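Local atomic coordinates of endo-N-acetyl-beta-D-glucosaminidase (Hypocrea jecorina, PDB entry 4AC1), a protein that hydrolyses the chitobiose core of N-linked glycans as a family 18 glycoside hydrolase and is responsible for deglycosylating the cellulases of its own fungus. Residues Tyr8-His13 with His50-Pro55; Asn17-Met22 with Phe61-Asn66; Leu23-Glu28 with Trp255-Ser260; Arg141-Phe146 with Phe150-Ala155. All coordinates share one frame; numbering follows the deposited sequence.

Interaction 1: Tyr8-His13 with His50-Pro55; sequences YFQTTH and HLNDFP. With ZN (zinc ion), chain N; ZN (zinc ion), chain L.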
# COMPACT_ATOMS: atom_id res chain seq x y z
N TYR A 8 3.19 -3.61 4.13
CA TYR A 8 2.43 -4.55 3.33
C TYR A 8 2.68 -5.98 3.82
O TYR A 8 3.83 -6.37 4.07
CB TYR A 8 2.84 -4.46 1.87
CG TYR A 8 2.31 -3.26 1.10
CD1 TYR A 8 3.02 -2.05 1.05
CD2 TYR A 8 1.11 -3.33 0.41
CE1 TYR A 8 2.52 -0.96 0.34
CE2 TYR A 8 0.61 -2.25 -0.31
CZ TYR A 8 1.33 -1.07 -0.34
OH TYR A 8 0.86 0.02 -1.05
N PHE A 9 1.58 -6.73 3.94
CA PHE A 9 1.58 -8.08 4.50
C PHE A 9 0.94 -9.00 3.46
O PHE A 9 -0.29 -9.15 3.44
CB PHE A 9 0.78 -8.05 5.82
CG PHE A 9 0.83 -9.33 6.62
CD1 PHE A 9 1.91 -9.62 7.45
CD2 PHE A 9 -0.23 -10.22 6.58
CE1 PHE A 9 1.94 -10.81 8.20
CE2 PHE A 9 -0.22 -11.40 7.32
CZ PHE A 9 0.87 -11.69 8.13
N GLN A 10 1.76 -9.52 2.54
CA GLN A 10 1.28 -10.39 1.45
C GLN A 10 1.52 -11.87 1.76
O GLN A 10 0.62 -12.70 1.60
CB GLN A 10 1.91 -10.05 0.10
CG GLN A 10 1.17 -10.76 -1.03
CD GLN A 10 1.84 -10.61 -2.37
OE1 GLN A 10 2.89 -11.20 -2.63
NE2 GLN A 10 1.22 -9.84 -3.24
N THR A 11 2.74 -12.18 2.19
CA THR A 11 3.12 -13.53 2.59
C THR A 11 2.60 -13.73 4.00
O THR A 11 3.08 -13.09 4.95
CB THR A 11 4.63 -13.73 2.52
OG1 THR A 11 5.07 -13.47 1.18
CG2 THR A 11 5.03 -15.16 2.89
N THR A 12 1.63 -14.63 4.13
CA THR A 12 0.83 -14.78 5.35
C THR A 12 1.16 -16.06 6.11
O THR A 12 0.78 -16.21 7.28
CB THR A 12 -0.69 -14.79 5.02
OG1 THR A 12 -0.96 -15.87 4.10
CG2 THR A 12 -1.13 -13.46 4.39
N HIS A 13 1.85 -16.98 5.43
CA HIS A 13 2.20 -18.29 5.97
C HIS A 13 3.64 -18.60 5.60
O HIS A 13 4.12 -18.18 4.55
CB HIS A 13 1.28 -19.38 5.39
CG HIS A 13 -0.14 -19.29 5.84
ND1 HIS A 13 -0.95 -18.23 5.50
CD2 HIS A 13 -0.90 -20.12 6.59
CE1 HIS A 13 -2.15 -18.40 6.04
NE2 HIS A 13 -2.14 -19.55 6.71
N HIS A 50 -10.35 -13.32 -4.23
CA HIS A 50 -9.37 -14.07 -3.49
C HIS A 50 -8.42 -13.12 -2.77
O HIS A 50 -8.15 -12.02 -3.25
CB HIS A 50 -8.55 -14.94 -4.45
CG HIS A 50 -9.25 -16.21 -4.84
ND1 HIS A 50 -10.49 -16.23 -5.44
CD2 HIS A 50 -8.87 -17.51 -4.72
CE1 HIS A 50 -10.84 -17.48 -5.67
NE2 HIS A 50 -9.88 -18.28 -5.25
N LEU A 51 -7.94 -13.55 -1.60
CA LEU A 51 -6.78 -12.95 -0.97
C LEU A 51 -5.66 -13.93 -1.27
O LEU A 51 -5.64 -15.04 -0.72
CB LEU A 51 -7.01 -12.79 0.54
CG LEU A 51 -5.81 -12.29 1.35
CD1 LEU A 51 -5.27 -10.95 0.79
CD2 LEU A 51 -6.20 -12.14 2.82
N ASN A 52 -4.76 -13.54 -2.17
CA ASN A 52 -3.73 -14.46 -2.65
C ASN A 52 -4.39 -15.75 -3.17
O ASN A 52 -5.21 -15.66 -4.08
CB ASN A 52 -2.64 -14.66 -1.58
CG ASN A 52 -2.07 -13.32 -1.12
OD1 ASN A 52 -1.73 -12.47 -1.95
ND2 ASN A 52 -2.02 -13.11 0.18
N ASP A 53 -4.10 -16.91 -2.58
CA ASP A 53 -4.54 -18.18 -3.18
C ASP A 53 -5.90 -18.72 -2.74
O ASP A 53 -6.32 -19.78 -3.22
CB ASP A 53 -3.45 -19.25 -3.04
CG ASP A 53 -2.15 -18.84 -3.72
OD1 ASP A 53 -2.21 -18.27 -4.83
OD2 ASP A 53 -1.08 -19.08 -3.13
N PHE A 54 -6.58 -18.01 -1.84
CA PHE A 54 -7.86 -18.48 -1.29
C PHE A 54 -8.83 -17.32 -1.13
O PHE A 54 -8.40 -16.17 -0.95
CB PHE A 54 -7.67 -19.12 0.08
CG PHE A 54 -6.73 -20.30 0.10
CD1 PHE A 54 -7.22 -21.59 -0.11
CD2 PHE A 54 -5.37 -20.13 0.36
CE1 PHE A 54 -6.36 -22.69 -0.08
CE2 PHE A 54 -4.51 -21.21 0.39
CZ PHE A 54 -5.00 -22.50 0.17
N PRO A 55 -10.15 -17.60 -1.18
CA PRO A 55 -11.12 -16.59 -0.79
C PRO A 55 -10.82 -16.13 0.64
O PRO A 55 -10.39 -16.93 1.47
CB PRO A 55 -12.46 -17.34 -0.85
CG PRO A 55 -12.21 -18.44 -1.83
CD PRO A 55 -10.79 -18.85 -1.61
ZN ZN N . -9.24 -20.41 -6.03
ZN ZN L . -10.06 -20.33 -5.40
O HOH W 1 -1.71 -15.73 1.57
O HOH W 2 -8.92 -20.74 -3.91
O HOH W 3 -9.92 -22.32 -6.22
O HOH W 4 -11.95 -20.84 -4.96
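The Asn-52 amide sets OD1 against Gln-10 CG (3.5 Å), its plane turned 80° from the Gln-10 amide. The His-50 ring has Pro-55 N over one face and the Asp-53 carbonyl carbon at its edge. Its NE2 binds zinc, modelled at two positions too close to be filled together; one lies 2.1 Å from NE2.

Asn-52 ND2 comes within 3.0 Å of Gln-10 O at an angle too poor for a hydrogen bond. Asn-52 instead spends its polar ends on the neighbouring strand: OD1 accepts from Ser-40 N and ND2 donates to Cys-39 O, which fixes the flip of the amide. ND2 also donates to a water that Thr-12 OG1 holds at 2.6 Å. Thr-12 OG1 in turn lies at the in-plane edge of the His-13 ring, hydrogen-bonded to ND1. Gln-10, extended with CG opposite its N (chi1 -168°), carries NE2 to Ser-40 OG. The type II' turn Leu-51 to Phe-54 folds Asn-52 toward Gln-10. The contact sits at the C-terminal end of strand 4-9 in a (beta/alpha)8 barrel, the end where family 18 hydrolases carry their substrate cleft.

Interaction 2: Asn17-Met22 with Phe61-Asn66; sequences NRPISM and FYTLWN. With NAG (2-acetamido-2-deoxy-beta-D-glucopyranose), chain C.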
# COMPACT_ATOMS: atom_id res chain seq x y z
N ASN A 17 3.73 -23.83 5.88
CA ASN A 17 2.31 -23.47 5.83
C ASN A 17 1.71 -23.08 7.20
O ASN A 17 0.52 -23.23 7.44
CB ASN A 17 1.48 -24.58 5.16
CG ASN A 17 0.16 -24.08 4.60
OD1 ASN A 17 0.07 -22.96 4.09
ND2 ASN A 17 -0.88 -24.90 4.70
N ARG A 18 2.55 -22.56 8.10
CA ARG A 18 2.08 -22.05 9.38
C ARG A 18 1.86 -20.54 9.29
O ARG A 18 2.67 -19.84 8.68
CB ARG A 18 3.09 -22.32 10.49
CG ARG A 18 3.31 -23.79 10.83
CD ARG A 18 4.55 -23.93 11.72
NE ARG A 18 5.78 -23.67 10.97
CZ ARG A 18 6.95 -23.33 11.52
NH1 ARG A 18 7.07 -23.18 12.83
NH2 ARG A 18 8.00 -23.13 10.73
N PRO A 19 0.77 -20.02 9.90
CA PRO A 19 0.55 -18.57 9.87
C PRO A 19 1.74 -17.80 10.41
O PRO A 19 2.36 -18.19 11.39
CB PRO A 19 -0.66 -18.36 10.78
CG PRO A 19 -1.41 -19.65 10.71
CD PRO A 19 -0.36 -20.72 10.54
N ILE A 20 2.06 -16.70 9.73
CA ILE A 20 3.03 -15.72 10.20
C ILE A 20 2.26 -14.67 10.98
O ILE A 20 1.34 -14.05 10.44
CB ILE A 20 3.78 -15.09 9.00
CG1 ILE A 20 4.65 -16.17 8.33
CG2 ILE A 20 4.66 -13.91 9.45
CD1 ILE A 20 5.12 -15.81 6.95
N SER A 21 2.59 -14.49 12.25
CA SER A 21 1.91 -13.51 13.06
C SER A 21 2.30 -12.10 12.65
O SER A 21 3.49 -11.82 12.42
CB SER A 21 2.24 -13.71 14.54
OG SER A 21 1.49 -12.81 15.33
N MET A 22 1.30 -11.22 12.59
CA MET A 22 1.54 -9.79 12.40
C MET A 22 1.77 -9.07 13.72
O MET A 22 2.18 -7.90 13.71
CB MET A 22 0.41 -9.13 11.62
CG MET A 22 -0.95 -9.18 12.32
SD MET A 22 -2.30 -8.48 11.35
CE MET A 22 -2.53 -9.71 10.05
N PHE A 61 -7.18 -18.19 6.45
CA PHE A 61 -7.02 -16.84 7.00
C PHE A 61 -7.65 -16.59 8.37
O PHE A 61 -7.75 -15.44 8.80
CB PHE A 61 -7.50 -15.81 5.98
CG PHE A 61 -6.73 -15.83 4.70
CD1 PHE A 61 -5.35 -15.59 4.68
CD2 PHE A 61 -7.37 -16.12 3.50
CE1 PHE A 61 -4.64 -15.63 3.49
CE2 PHE A 61 -6.66 -16.16 2.30
CZ PHE A 61 -5.30 -15.90 2.30
N TYR A 62 -8.03 -17.65 9.10
CA TYR A 62 -8.60 -17.46 10.43
C TYR A 62 -7.66 -16.71 11.38
O TYR A 62 -8.09 -15.83 12.11
CB TYR A 62 -8.99 -18.80 11.08
CG TYR A 62 -10.22 -19.46 10.50
CD1 TYR A 62 -11.17 -18.74 9.77
CD2 TYR A 62 -10.45 -20.83 10.71
CE1 TYR A 62 -12.31 -19.36 9.25
CE2 TYR A 62 -11.59 -21.46 10.20
CZ TYR A 62 -12.51 -20.71 9.47
OH TYR A 62 -13.63 -21.33 8.95
N THR A 63 -6.38 -17.09 11.37
CA THR A 63 -5.39 -16.48 12.26
C THR A 63 -5.23 -15.01 11.87
O THR A 63 -5.28 -14.13 12.71
CB THR A 63 -4.02 -17.21 12.21
OG1 THR A 63 -4.19 -18.61 12.49
CG2 THR A 63 -3.04 -16.60 13.22
N LEU A 64 -5.06 -14.77 10.57
CA LEU A 64 -4.89 -13.41 10.06
C LEU A 64 -6.01 -12.47 10.53
O LEU A 64 -5.74 -11.43 11.14
CB LEU A 64 -4.78 -13.44 8.53
CG LEU A 64 -4.35 -12.18 7.79
CD1 LEU A 64 -3.83 -12.53 6.41
CD2 LEU A 64 -5.49 -11.18 7.70
N TRP A 65 -7.27 -12.84 10.26
CA TRP A 65 -8.37 -11.92 10.56
C TRP A 65 -8.57 -11.75 12.06
O TRP A 65 -8.90 -10.67 12.52
CB TRP A 65 -9.67 -12.30 9.85
CG TRP A 65 -9.56 -12.18 8.34
CD1 TRP A 65 -9.71 -13.20 7.42
CD2 TRP A 65 -9.22 -11.01 7.58
NE1 TRP A 65 -9.51 -12.72 6.15
CE2 TRP A 65 -9.21 -11.38 6.22
CE3 TRP A 65 -8.94 -9.67 7.92
CZ2 TRP A 65 -8.92 -10.47 5.19
CZ3 TRP A 65 -8.65 -8.77 6.89
CH2 TRP A 65 -8.64 -9.18 5.55
N ASN A 66 -8.36 -12.82 12.83
CA ASN A 66 -8.38 -12.70 14.28
C ASN A 66 -7.33 -11.72 14.81
O ASN A 66 -7.62 -10.91 15.70
CB ASN A 66 -8.25 -14.06 14.94
CG ASN A 66 -9.58 -14.74 15.09
OD1 ASN A 66 -10.34 -14.42 15.98
ND2 ASN A 66 -9.87 -15.67 14.20
C1 NAG C . -11.12 -16.39 14.26
C2 NAG C . -12.16 -15.99 13.21
C3 NAG C . -13.42 -16.83 13.37
C4 NAG C . -13.05 -18.30 13.29
C5 NAG C . -11.96 -18.62 14.31
C6 NAG C . -11.45 -20.04 14.17
C7 NAG C . -12.34 -13.80 12.20
C8 NAG C . -12.65 -12.35 12.40
N2 NAG C . -12.44 -14.57 13.28
O3 NAG C . -14.35 -16.48 12.37
O4 NAG C . -14.17 -19.13 13.53
O5 NAG C . -10.83 -17.76 14.14
O6 NAG C . -10.78 -20.40 15.36
O7 NAG C . -12.01 -14.22 11.09
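Met-22 CE packs against Leu-64 CG at 3.8 Å, joining the loop that follows barrel strand 4-9 to helix 62-73 of the (beta/alpha)8 fold. This is the tight, buried side. Met-22 CG sits between the backbone N and the carbonyl carbon (chi1 62°), and a bend at chi3 brings the methyl across Leu-64 at about a right angle. Glu-67 of the helix accepts hydrogen bonds from Ser-21 OG and Met-22 N of the loop. Leu-64 is held from behind as well, its CD2 lying 3.7 Å above the centre of one face of the Trp-65 indole, and it reaches on to Val-38 of strand 35-42.

The other side is shallower. Pro-19, exposed, turns its ring toward the helix and rests on Thr-63: CG lies 3.5 Å from OG1 and CB 3.8 Å from CG2.

The helix also carries a glycan, attached to Asn-66. C4 of the sugar lies over one face of the Tyr-62 ring, toward its rim, and C6 comes 3.7 Å from CD2; the acetamide O7 comes 3.3 Å from Trp-65 CB. Asn-66 ND2, linked to C1 by a 1.4 Å covalent bond, donates almost straight (166°) to Tyr-62 O at 2.7 Å, from the face of that carbonyl opposite to Asn-66 N.

Interaction 3: Leu23-Glu28 with Trp255-Ser260; sequences LPLITE and WEYFNS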
# COMPACT_ATOMS: atom_id res chain seq x y z
N LEU A 23 1.52 -9.74 14.84
CA LEU A 23 1.50 -9.08 16.14
C LEU A 23 2.84 -8.55 16.68
O LEU A 23 2.83 -7.60 17.46
CB LEU A 23 0.79 -9.93 17.21
CG LEU A 23 -0.65 -10.32 16.85
CD1 LEU A 23 -1.18 -11.29 17.89
CD2 LEU A 23 -1.56 -9.11 16.72
N PRO A 24 4.00 -9.13 16.25
CA PRO A 24 5.25 -8.53 16.73
C PRO A 24 5.38 -7.05 16.37
O PRO A 24 6.07 -6.31 17.05
CB PRO A 24 6.32 -9.35 16.03
CG PRO A 24 5.69 -10.71 15.91
CD PRO A 24 4.25 -10.40 15.53
N LEU A 25 4.68 -6.62 15.33
CA LEU A 25 4.69 -5.22 14.93
C LEU A 25 4.09 -4.28 15.96
O LEU A 25 4.36 -3.07 15.94
CB LEU A 25 3.97 -5.04 13.59
CG LEU A 25 4.74 -5.57 12.38
CD1 LEU A 25 3.83 -5.67 11.19
CD2 LEU A 25 5.96 -4.68 12.08
N ILE A 26 3.28 -4.83 16.88
CA ILE A 26 2.74 -4.03 17.99
C ILE A 26 3.26 -4.43 19.36
O ILE A 26 3.07 -3.69 20.32
CB ILE A 26 1.17 -3.97 18.02
CG1 ILE A 26 0.57 -5.38 18.17
CG2 ILE A 26 0.63 -3.22 16.80
CD1 ILE A 26 -0.89 -5.41 18.62
N THR A 27 3.89 -5.60 19.46
CA THR A 27 4.35 -6.08 20.77
C THR A 27 5.83 -5.83 21.01
O THR A 27 6.24 -5.58 22.14
CB THR A 27 4.05 -7.57 21.00
OG1 THR A 27 4.72 -8.36 20.01
CG2 THR A 27 2.54 -7.85 20.98
N GLU A 28 6.64 -5.87 19.95
CA GLU A 28 8.07 -5.58 20.09
C GLU A 28 8.29 -4.08 20.33
O GLU A 28 7.53 -3.26 19.84
CB GLU A 28 8.86 -6.09 18.89
CG GLU A 28 8.80 -7.59 18.67
CD GLU A 28 9.61 -8.39 19.67
OE1 GLU A 28 10.63 -7.86 20.17
OE2 GLU A 28 9.24 -9.54 19.94
N TRP A 255 7.62 -2.99 1.36
CA TRP A 255 7.23 -4.22 0.66
C TRP A 255 8.33 -5.28 0.89
O TRP A 255 9.44 -5.11 0.38
CB TRP A 255 7.07 -3.98 -0.86
CG TRP A 255 6.59 -5.23 -1.50
CD1 TRP A 255 7.36 -6.27 -1.94
CD2 TRP A 255 5.23 -5.63 -1.67
NE1 TRP A 255 6.56 -7.28 -2.40
CE2 TRP A 255 5.24 -6.92 -2.24
CE3 TRP A 255 3.99 -5.02 -1.40
CZ2 TRP A 255 4.07 -7.61 -2.57
CZ3 TRP A 255 2.82 -5.71 -1.71
CH2 TRP A 255 2.87 -6.99 -2.30
N GLU A 256 8.07 -6.35 1.64
CA GLU A 256 6.87 -6.59 2.45
C GLU A 256 7.33 -7.21 3.77
O GLU A 256 8.54 -7.39 4.01
CB GLU A 256 5.89 -7.53 1.72
CG GLU A 256 6.54 -8.85 1.30
CD GLU A 256 5.61 -10.05 1.39
OE1 GLU A 256 4.64 -10.04 2.20
OE2 GLU A 256 5.85 -11.02 0.64
N TYR A 257 6.40 -7.55 4.65
CA TYR A 257 6.76 -7.82 6.04
C TYR A 257 7.72 -8.99 6.30
O TYR A 257 8.79 -8.79 6.90
CB TYR A 257 5.51 -8.01 6.90
CG TYR A 257 5.80 -8.40 8.34
CD1 TYR A 257 6.52 -7.55 9.19
CD2 TYR A 257 5.34 -9.61 8.85
CE1 TYR A 257 6.76 -7.90 10.52
CE2 TYR A 257 5.58 -9.97 10.19
CZ TYR A 257 6.29 -9.11 11.01
OH TYR A 257 6.53 -9.43 12.33
N PHE A 258 7.32 -10.19 5.89
CA PHE A 258 7.76 -11.43 6.55
C PHE A 258 9.26 -11.73 6.57
O PHE A 258 9.71 -12.48 7.42
CB PHE A 258 7.02 -12.65 5.98
CG PHE A 258 7.67 -13.22 4.75
CD1 PHE A 258 7.66 -12.52 3.55
CD2 PHE A 258 8.31 -14.46 4.81
CE1 PHE A 258 8.26 -13.05 2.42
CE2 PHE A 258 8.92 -15.00 3.69
CZ PHE A 258 8.90 -14.30 2.50
N ASN A 259 10.00 -11.17 5.62
CA ASN A 259 11.43 -11.47 5.48
C ASN A 259 12.29 -10.23 5.56
O ASN A 259 13.47 -10.26 5.19
CB ASN A 259 11.69 -12.22 4.16
CG ASN A 259 11.30 -11.40 2.93
OD1 ASN A 259 10.72 -10.33 3.04
ND2 ASN A 259 11.63 -11.91 1.75
N SER A 260 11.71 -9.14 6.05
CA SER A 260 12.40 -7.86 6.08
C SER A 260 13.79 -7.92 6.69
O SER A 260 13.96 -8.45 7.78
CB SER A 260 11.60 -6.86 6.88
OG SER A 260 10.34 -6.61 6.30
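Leu-25 and Tyr-257 run antiparallel alongside each other, the leucine fork lying against one face and the CE1 corner of the phenol ring. Leu-25 CD1 stands over the ring 4.1 Å from its centroid and 26° off the normal, a CH-pi contact displaced toward the rim. The closest approach is Leu-25 CG to Tyr-257 CE1 at 3.6 Å, and Leu-25 CD1 and CD2 each lie 3.7 Å from that same CE1, so CG and both methyls gather round one ring carbon.

Pro-24 meets the far end of the ring. Its side chain crosses Tyr-257 at about a right angle, with CB 3.7 Å from OH.

The backbones stay well apart, 9.5 Å between the CA atoms of Leu-25 and Tyr-257. The gap is spanned because Tyr-257 holds CG on the far side of CB from its N (chi1 176°), which sends the ring out to the short helix 24-27. Leu-25 reaches on to Leu-36 of strand 35-42 and Ala-272 of helix 270-279, making this a buried apolar junction.

At its base the tyrosine is tied to the barrel: Tyr-257 N and Tyr-8 O are joined by a backbone hydrogen bond. A type I turn from Tyr-257 to Ser-260 follows. Just before it, the peptide between Trp-255 and Glu-256 is cis, and the carboxylate of Glu-256 accepts from Gln-10 N and hydrogen-bonds Thr-11 OG1. A tryptophan followed by a non-proline cis peptide at the end of the last barrel strand recurs in family 18 glycoside hydrolases, where it usually floors the substrate cleft.

Interaction 4: Arg141-Phe146 with Phe150-Ala155; sequences RLRADF and FLITLA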
# COMPACT_ATOMS: atom_id res chain seq x y z
N ARG A 141 -16.61 6.07 -6.46
CA ARG A 141 -17.62 5.15 -5.97
C ARG A 141 -17.28 4.63 -4.57
O ARG A 141 -18.15 4.58 -3.70
CB ARG A 141 -17.84 3.99 -6.95
CG ARG A 141 -18.84 2.94 -6.48
CD ARG A 141 -20.25 3.49 -6.28
NE ARG A 141 -21.14 2.38 -5.93
CZ ARG A 141 -21.67 1.55 -6.81
NH1 ARG A 141 -21.44 1.72 -8.11
NH2 ARG A 141 -22.45 0.55 -6.40
N LEU A 142 -16.01 4.27 -4.36
CA LEU A 142 -15.55 3.87 -3.02
C LEU A 142 -15.79 4.98 -2.01
O LEU A 142 -16.29 4.75 -0.91
CB LEU A 142 -14.07 3.48 -3.04
CG LEU A 142 -13.74 2.08 -3.57
CD1 LEU A 142 -12.25 1.98 -3.83
CD2 LEU A 142 -14.20 1.00 -2.60
N ARG A 143 -15.43 6.21 -2.40
CA ARG A 143 -15.60 7.38 -1.54
C ARG A 143 -17.09 7.61 -1.24
O ARG A 143 -17.47 7.93 -0.11
CB ARG A 143 -14.97 8.61 -2.23
CG ARG A 143 -14.78 9.84 -1.36
CD ARG A 143 -14.15 9.52 -0.01
NE ARG A 143 -12.71 9.29 -0.06
CZ ARG A 143 -12.04 8.73 0.94
NH1 ARG A 143 -12.70 8.35 2.02
NH2 ARG A 143 -10.73 8.55 0.87
N ALA A 144 -17.93 7.45 -2.26
CA ALA A 144 -19.37 7.60 -2.10
C ALA A 144 -19.95 6.57 -1.13
O ALA A 144 -20.73 6.92 -0.25
CB ALA A 144 -20.08 7.53 -3.47
N ASP A 145 -19.55 5.31 -1.29
CA ASP A 145 -20.12 4.23 -0.48
C ASP A 145 -19.59 4.13 0.94
O ASP A 145 -20.33 3.73 1.86
CB ASP A 145 -19.92 2.87 -1.17
CG ASP A 145 -20.73 2.74 -2.44
OD1 ASP A 145 -21.55 3.62 -2.75
OD2 ASP A 145 -20.54 1.72 -3.12
N PHE A 146 -18.32 4.46 1.13
CA PHE A 146 -17.67 4.23 2.42
C PHE A 146 -17.43 5.48 3.27
O PHE A 146 -16.97 5.36 4.41
CB PHE A 146 -16.38 3.41 2.26
CG PHE A 146 -16.64 1.98 1.91
CD1 PHE A 146 -17.01 1.06 2.89
CD2 PHE A 146 -16.56 1.56 0.60
CE1 PHE A 146 -17.27 -0.26 2.56
CE2 PHE A 146 -16.81 0.23 0.26
CZ PHE A 146 -17.17 -0.67 1.24
N PHE A 150 -12.99 6.66 5.35
CA PHE A 150 -12.41 5.44 4.76
C PHE A 150 -11.12 5.80 4.04
O PHE A 150 -11.06 6.83 3.37
CB PHE A 150 -13.40 4.83 3.79
CG PHE A 150 -13.01 3.47 3.28
CD1 PHE A 150 -13.09 2.36 4.12
CD2 PHE A 150 -12.61 3.29 1.97
CE1 PHE A 150 -12.74 1.09 3.66
CE2 PHE A 150 -12.25 2.01 1.50
CZ PHE A 150 -12.32 0.92 2.35
N LEU A 151 -10.07 5.00 4.20
CA LEU A 151 -8.79 5.32 3.58
C LEU A 151 -8.72 4.80 2.16
O LEU A 151 -9.00 3.64 1.91
CB LEU A 151 -7.61 4.78 4.41
CG LEU A 151 -7.51 5.41 5.80
CD1 LEU A 151 -6.42 4.73 6.60
CD2 LEU A 151 -7.29 6.93 5.75
N ILE A 152 -8.41 5.68 1.21
CA ILE A 152 -8.23 5.27 -0.18
C ILE A 152 -6.85 5.71 -0.62
O ILE A 152 -6.52 6.89 -0.57
CB ILE A 152 -9.31 5.87 -1.11
CG1 ILE A 152 -10.72 5.44 -0.66
CG2 ILE A 152 -9.08 5.44 -2.57
CD1 ILE A 152 -11.88 6.03 -1.46
N THR A 153 -6.04 4.74 -1.04
CA THR A 153 -4.69 5.04 -1.48
C THR A 153 -4.41 4.37 -2.83
O THR A 153 -5.17 3.51 -3.27
CB THR A 153 -3.64 4.62 -0.42
OG1 THR A 153 -3.69 3.20 -0.24
CG2 THR A 153 -3.94 5.26 0.91
N LEU A 154 -3.34 4.80 -3.49
CA LEU A 154 -2.84 4.12 -4.67
C LEU A 154 -1.36 3.88 -4.49
O LEU A 154 -0.75 4.47 -3.59
CB LEU A 154 -3.13 4.90 -5.95
CG LEU A 154 -4.62 5.04 -6.29
CD1 LEU A 154 -5.22 6.33 -5.71
CD2 LEU A 154 -4.84 4.91 -7.79
N ALA A 155 -0.77 3.04 -5.34
CA ALA A 155 0.64 2.72 -5.28
C ALA A 155 1.33 2.99 -6.64
O ALA A 155 1.83 2.06 -7.28
CB ALA A 155 0.82 1.26 -4.84
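Helix 132-146 and strand 151-154 are the second and third elements of a beta-alpha-beta unit begun by strand 121-125, and this contact closes its tight return. The helix and strand segments run nearly antiparallel (166°), with their axes 9.6 Å apart at closest approach.

Beside the connection, the side chains of Phe-146 and Phe-150 extend in the same direction next to each other, their rings in a face-to-face stack with centroids 4.7 Å apart and planes inclined by 24°. Phe-146 CB adds a CH-pi contact, 3.9 Å from the centroid of the Phe-150 ring. Ile-114 of helix 100-116 touches both phenylalanines. One turn back along the helix, Leu-142 CB packs on Ile-152 CD1 at 3.7 Å.

Arg-143 supplies the polar link in the conformer described here, one of two modelled. Bends at chi2 and chi3 curl its chain over the strand, placing one face of the guanidinium on Ile-152, whose CD1 lies 3.4 Å above the plane. At the edge, NH1 donates to Phe-150 O at 2.6 Å (150° at the hydrogen), and NH2 reaches the same oxygen in a weak, strongly bent bond of 3.1 Å.

In this conformer one cationic group links the helix end, the start of the strand and the loop leading into strand 185-189. The salt bridge from NH2 to Asp-184 probably offsets its charge, while the carbonyls of Phe-150, Gly-147 and Asp-182 take up N-H groups. CG1 and CD1 of Ile-152 cover one face of the guanidinium and probably screen it on that side.

All four contacts belong to a single (beta/alpha)8-type barrel. Interactions 1, 2 and 3 cluster where the chain's first and last strands, 4-9 and 251-255, lie side by side: their centres are 10 to 15 Å apart, they touch one another, and their segments alternate along the sequence. A probable hydrogen bond from Ile-20 N to Thr-12 O joins interactions 1 and 2; backbone and side-chain bonds join 1 and 3. The parallel pairing of strands 4-9 and 251-255 closes the barrel, and these three contacts lie around that seam. Interaction 4 is nested within the long loop closed by interaction 3, about 25 Å away between centres on the opposite side of the chain's centre. It meets interaction 1 through the shared sheet, where Tyr-8 OH packs near Ala-155 CB.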